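Local coordinates for YjeF-related protein (Enterococcus faecalis, PDB 2R3B) that probably catalyses the ADP-dependent dehydration of the S-form of NAD(P)HX, a hydrated, damaged form of NAD(P)H, thereby repairing the cofactor, at residues A112-L123 and Q142-L153. Numbering follows the deposited sequence.
Sequences ADVILIGPGLGL and QWLIIDGSAITL
Strands 114-117 and 143-147 run parallel as neighbours, their axes 4.7 Å apart and inclined by 11°. Five backbone hydrogen bonds join them: W143 N to D113 O, I115 N to W143 O, I145 N to I115 O, I117 N to I145 O and D147 N to I117 O. At the start of the pair the Q142 amide supplements this ladder; CG lies anti to the carbonyl carbon (chi1 -67°) and the extended chain carries NE2 to A112 O at 2.8 Å, while V109 O takes a second bond from NE2.

On one face, L116 CD1 rests on I145 CG2 (3.6 Å) and V114 CG1 meets I145 CD1; helix 233-247 covers I145. On the other, L144 CD1 sits over the gap between the CG2 methyls of I115 and I117, 3.6 Å from I115 CG2, with helix 125-137 behind L144.

G118 passes close to the start of helix 149-156, its CA 3.7 Å from A150 CB, and begins a type II turn ending at L121. A water bridges the turn to the helix, donating to G118 O and accepting from S149 N. S149 OG, set between backbone N and carbonyl carbon (chi1 73°), donates a hydrogen bond to G122 O at 2.8 Å, tilted from the carbonyl plane, while L123 CD2 packs against L153 CD2 at 3.7 Å.

Both strands belong to the right-handed beta-alpha-beta unit completed by helix 125-137, within the central sheet of the ribokinase-like fold. The loop after strand 114-117 holds G122 of the predicted NAD(P)HX site; P119 packs beside its A59 and D235.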
loop_
_atom_site.group_PDB
_atom_site.type_symbol
_atom_site.label_atom_id
_atom_site.label_comp_id
_atom_site.label_asym_id
_atom_site.label_seq_id
_atom_site.Cartn_x
_atom_site.Cartn_y
_atom_site.Cartn_z
ATOM N N ALA B 112 7.818 -20.749 19.020
ATOM C CA ALA B 112 7.132 -19.526 19.445
ATOM C C ALA B 112 7.191 -19.324 20.947
ATOM O O ALA B 112 7.114 -20.301 21.716
ATOM C CB ALA B 112 5.704 -19.566 19.000
ATOM N N ASP B 113 7.274 -18.057 21.374
ATOM C CA ASP B 113 7.045 -17.710 22.771
ATOM C C ASP B 113 5.559 -17.471 23.048
ATOM O O ASP B 113 5.096 -17.721 24.140
ATOM C CB ASP B 113 7.864 -16.458 23.129
ATOM C CG ASP B 113 9.334 -16.692 23.017
ATOM O OD1 ASP B 113 9.816 -17.615 23.702
ATOM O OD2 ASP B 113 10.046 -15.998 22.259
ATOM N N VAL B 114 4.844 -16.962 22.049
ATOM C CA VAL B 114 3.412 -16.578 22.107
ATOM C C VAL B 114 2.764 -17.033 20.817
ATOM O O VAL B 114 3.310 -16.817 19.729
ATOM C CB VAL B 114 3.257 -15.029 22.243
ATOM C CG1 VAL B 114 1.750 -14.631 22.406
ATOM C CG2 VAL B 114 4.123 -14.516 23.418
ATOM N N ILE B 115 1.619 -17.693 20.951
ATOM C CA ILE B 115 0.785 -18.111 19.850
ATOM C C ILE B 115 -0.580 -17.444 19.993
ATOM O O ILE B 115 -1.229 -17.586 21.031
ATOM C CB ILE B 115 0.548 -19.635 19.913
ATOM C CG1 ILE B 115 1.893 -20.391 19.902
ATOM C CG2 ILE B 115 -0.422 -20.100 18.810
ATOM C CD1 ILE B 115 1.722 -21.810 20.402
ATOM N N LEU B 116 -1.023 -16.763 18.933
ATOM C CA LEU B 116 -2.378 -16.263 18.809
ATOM C C LEU B 116 -3.050 -17.064 17.717
ATOM O O LEU B 116 -2.532 -17.160 16.576
ATOM C CB LEU B 116 -2.385 -14.776 18.428
ATOM C CG LEU B 116 -3.719 -14.199 17.953
ATOM C CD1 LEU B 116 -4.765 -14.232 19.104
ATOM C CD2 LEU B 116 -3.577 -12.787 17.401
ATOM N N ILE B 117 -4.183 -17.666 18.056
ATOM C CA ILE B 117 -4.983 -18.372 17.077
ATOM C C ILE B 117 -6.423 -17.860 17.069
ATOM O O ILE B 117 -7.068 -17.724 18.127
ATOM C CB ILE B 117 -4.926 -19.914 17.276
ATOM C CG1 ILE B 117 -5.662 -20.632 16.110
ATOM C CG2 ILE B 117 -5.443 -20.305 18.681
ATOM C CD1 ILE B 117 -5.263 -22.111 15.950
ATOM N N GLY B 118 -6.907 -17.512 15.876
ATOM C CA GLY B 118 -8.331 -17.246 15.708
ATOM C C GLY B 118 -8.817 -16.114 14.824
ATOM O O GLY B 118 -9.909 -16.243 14.256
ATOM N N PRO B 119 -8.069 -14.987 14.727
ATOM C CA PRO B 119 -8.552 -13.895 13.854
ATOM C C PRO B 119 -8.797 -14.328 12.406
ATOM O O PRO B 119 -7.900 -14.801 11.749
ATOM C CB PRO B 119 -7.424 -12.854 13.921
ATOM C CG PRO B 119 -6.729 -13.122 15.197
ATOM C CD PRO B 119 -6.800 -14.616 15.395
ATOM N N GLY B 120 -10.031 -14.199 11.942
ATOM C CA GLY B 120 -10.399 -14.612 10.597
ATOM C C GLY B 120 -10.222 -16.102 10.317
ATOM O O GLY B 120 -10.145 -16.517 9.155
ATOM N N LEU B 121 -10.133 -16.932 11.354
ATOM C CA LEU B 121 -9.805 -18.341 11.099
ATOM C C LEU B 121 -10.964 -19.086 10.462
ATOM O O LEU B 121 -10.765 -20.071 9.721
ATOM C CB LEU B 121 -9.391 -19.035 12.400
ATOM C CG LEU B 121 -8.991 -20.501 12.327
ATOM C CD1 LEU B 121 -7.665 -20.755 11.615
ATOM C CD2 LEU B 121 -8.997 -21.034 13.773
ATOM N N GLY B 122 -12.177 -18.657 10.754
ATOM C CA GLY B 122 -13.344 -19.373 10.232
ATOM C C GLY B 122 -13.609 -20.659 11.002
ATOM O O GLY B 122 -13.062 -20.879 12.084
ATOM N N LEU B 123 -14.445 -21.522 10.419
ATOM C CA LEU B 123 -15.013 -22.652 11.155
ATOM C C LEU B 123 -14.887 -23.960 10.388
ATOM O O LEU B 123 -15.363 -24.989 10.859
ATOM C CB LEU B 123 -16.487 -22.374 11.436
ATOM C CG LEU B 123 -16.791 -21.191 12.360
ATOM C CD1 LEU B 123 -18.256 -20.793 12.253
ATOM C CD2 LEU B 123 -16.392 -21.445 13.839
ATOM N N GLN B 142 4.670 -21.636 26.767
ATOM C CA GLN B 142 4.169 -20.765 25.711
ATOM C C GLN B 142 2.825 -20.145 26.106
ATOM O O GLN B 142 1.915 -20.830 26.555
ATOM C CB GLN B 142 3.941 -21.571 24.432
ATOM C CG GLN B 142 5.178 -22.101 23.776
ATOM C CD GLN B 142 4.844 -22.922 22.572
ATOM O OE1 GLN B 142 3.957 -23.800 22.625
ATOM N NE2 GLN B 142 5.563 -22.669 21.464
ATOM N N TRP B 143 2.672 -18.847 25.863
ATOM C CA TRP B 143 1.368 -18.217 25.948
ATOM C C TRP B 143 0.559 -18.613 24.725
ATOM O O TRP B 143 1.076 -18.615 23.611
ATOM C CB TRP B 143 1.525 -16.702 25.991
ATOM C CG TRP B 143 2.108 -16.181 27.261
ATOM C CD1 TRP B 143 3.382 -15.803 27.484
ATOM C CD2 TRP B 143 1.399 -15.952 28.468
ATOM N NE1 TRP B 143 3.523 -15.368 28.770
ATOM C CE2 TRP B 143 2.309 -15.425 29.389
ATOM C CE3 TRP B 143 0.063 -16.097 28.840
ATOM C CZ2 TRP B 143 1.940 -15.067 30.673
ATOM C CZ3 TRP B 143 -0.305 -15.744 30.123
ATOM C CH2 TRP B 143 0.623 -15.235 31.016
ATOM N N LEU B 144 -0.716 -18.923 24.926
ATOM C CA LEU B 144 -1.611 -19.302 23.856
ATOM C C LEU B 144 -2.873 -18.458 23.984
ATOM O O LEU B 144 -3.621 -18.624 24.956
ATOM C CB LEU B 144 -1.969 -20.791 23.947
ATOM C CG LEU B 144 -3.032 -21.333 22.992
ATOM C CD1 LEU B 144 -2.655 -21.045 21.532
ATOM C CD2 LEU B 144 -3.266 -22.835 23.174
ATOM N N ILE B 145 -3.126 -17.583 23.011
ATOM C CA ILE B 145 -4.311 -16.716 23.003
ATOM C C ILE B 145 -5.299 -17.298 22.009
ATOM O O ILE B 145 -4.963 -17.514 20.849
ATOM C CB ILE B 145 -3.958 -15.291 22.607
ATOM C CG1 ILE B 145 -2.813 -14.767 23.479
ATOM C CG2 ILE B 145 -5.229 -14.391 22.656
ATOM C CD1 ILE B 145 -2.040 -13.637 22.798
ATOM N N ILE B 146 -6.500 -17.605 22.480
ATOM C CA ILE B 146 -7.551 -18.236 21.669
ATOM C C ILE B 146 -8.644 -17.193 21.518
ATOM O O ILE B 146 -9.251 -16.778 22.492
ATOM C CB ILE B 146 -8.085 -19.496 22.354
ATOM C CG1 ILE B 146 -6.934 -20.491 22.574
ATOM C CG2 ILE B 146 -9.230 -20.157 21.527
ATOM C CD1 ILE B 146 -7.338 -21.779 23.331
ATOM N N ASP B 147 -8.887 -16.797 20.276
ATOM C CA ASP B 147 -9.672 -15.622 19.934
ATOM C C ASP B 147 -10.721 -16.005 18.898
ATOM O O ASP B 147 -10.552 -16.962 18.148
ATOM C CB ASP B 147 -8.716 -14.570 19.363
ATOM C CG ASP B 147 -9.404 -13.289 18.951
ATOM O OD1 ASP B 147 -10.077 -12.666 19.807
ATOM O OD2 ASP B 147 -9.271 -12.896 17.761
ATOM N N GLY B 148 -11.821 -15.270 18.855
ATOM C CA GLY B 148 -12.760 -15.350 17.721
ATOM C C GLY B 148 -13.343 -16.730 17.502
ATOM O O GLY B 148 -13.676 -17.435 18.452
ATOM N N SER B 149 -13.332 -17.164 16.250
ATOM C CA SER B 149 -13.842 -18.480 15.902
ATOM C C SER B 149 -13.077 -19.645 16.507
ATOM O O SER B 149 -13.627 -20.748 16.589
ATOM C CB SER B 149 -13.904 -18.628 14.362
ATOM O OG SER B 149 -12.611 -18.766 13.793
ATOM N N ALA B 150 -11.841 -19.431 16.974
ATOM C CA ALA B 150 -11.087 -20.475 17.632
ATOM C C ALA B 150 -11.743 -20.776 19.006
ATOM O O ALA B 150 -11.702 -21.904 19.480
ATOM C CB ALA B 150 -9.600 -20.099 17.777
ATOM N N ILE B 151 -12.390 -19.784 19.606
ATOM C CA ILE B 151 -13.118 -20.015 20.869
ATOM C C ILE B 151 -14.343 -20.906 20.589
ATOM O O ILE B 151 -14.602 -21.884 21.305
ATOM C CB ILE B 151 -13.590 -18.705 21.521
ATOM C CG1 ILE B 151 -12.402 -17.778 21.802
ATOM C CG2 ILE B 151 -14.334 -18.996 22.873
ATOM C CD1 ILE B 151 -12.783 -16.397 22.282
ATOM N N THR B 152 -15.076 -20.569 19.544
ATOM C CA THR B 152 -16.224 -21.359 19.121
ATOM C C THR B 152 -15.836 -22.790 18.799
ATOM O O THR B 152 -16.501 -23.733 19.245
ATOM C CB THR B 152 -16.906 -20.723 17.929
ATOM O OG1 THR B 152 -17.368 -19.424 18.294
ATOM C CG2 THR B 152 -18.109 -21.558 17.441
ATOM N N LEU B 153 -14.771 -22.981 18.022
ATOM C CA LEU B 153 -14.289 -24.344 17.721
ATOM C C LEU B 153 -13.813 -25.077 18.969
ATOM O O LEU B 153 -13.995 -26.305 19.108
ATOM C CB LEU B 153 -13.145 -24.288 16.709
ATOM C CG LEU B 153 -13.524 -23.832 15.295
ATOM C CD1 LEU B 153 -12.284 -23.810 14.387
ATOM C CD2 LEU B 153 -14.661 -24.664 14.673
HETATM O O HOH W 1 -12.474 -15.334 14.217
#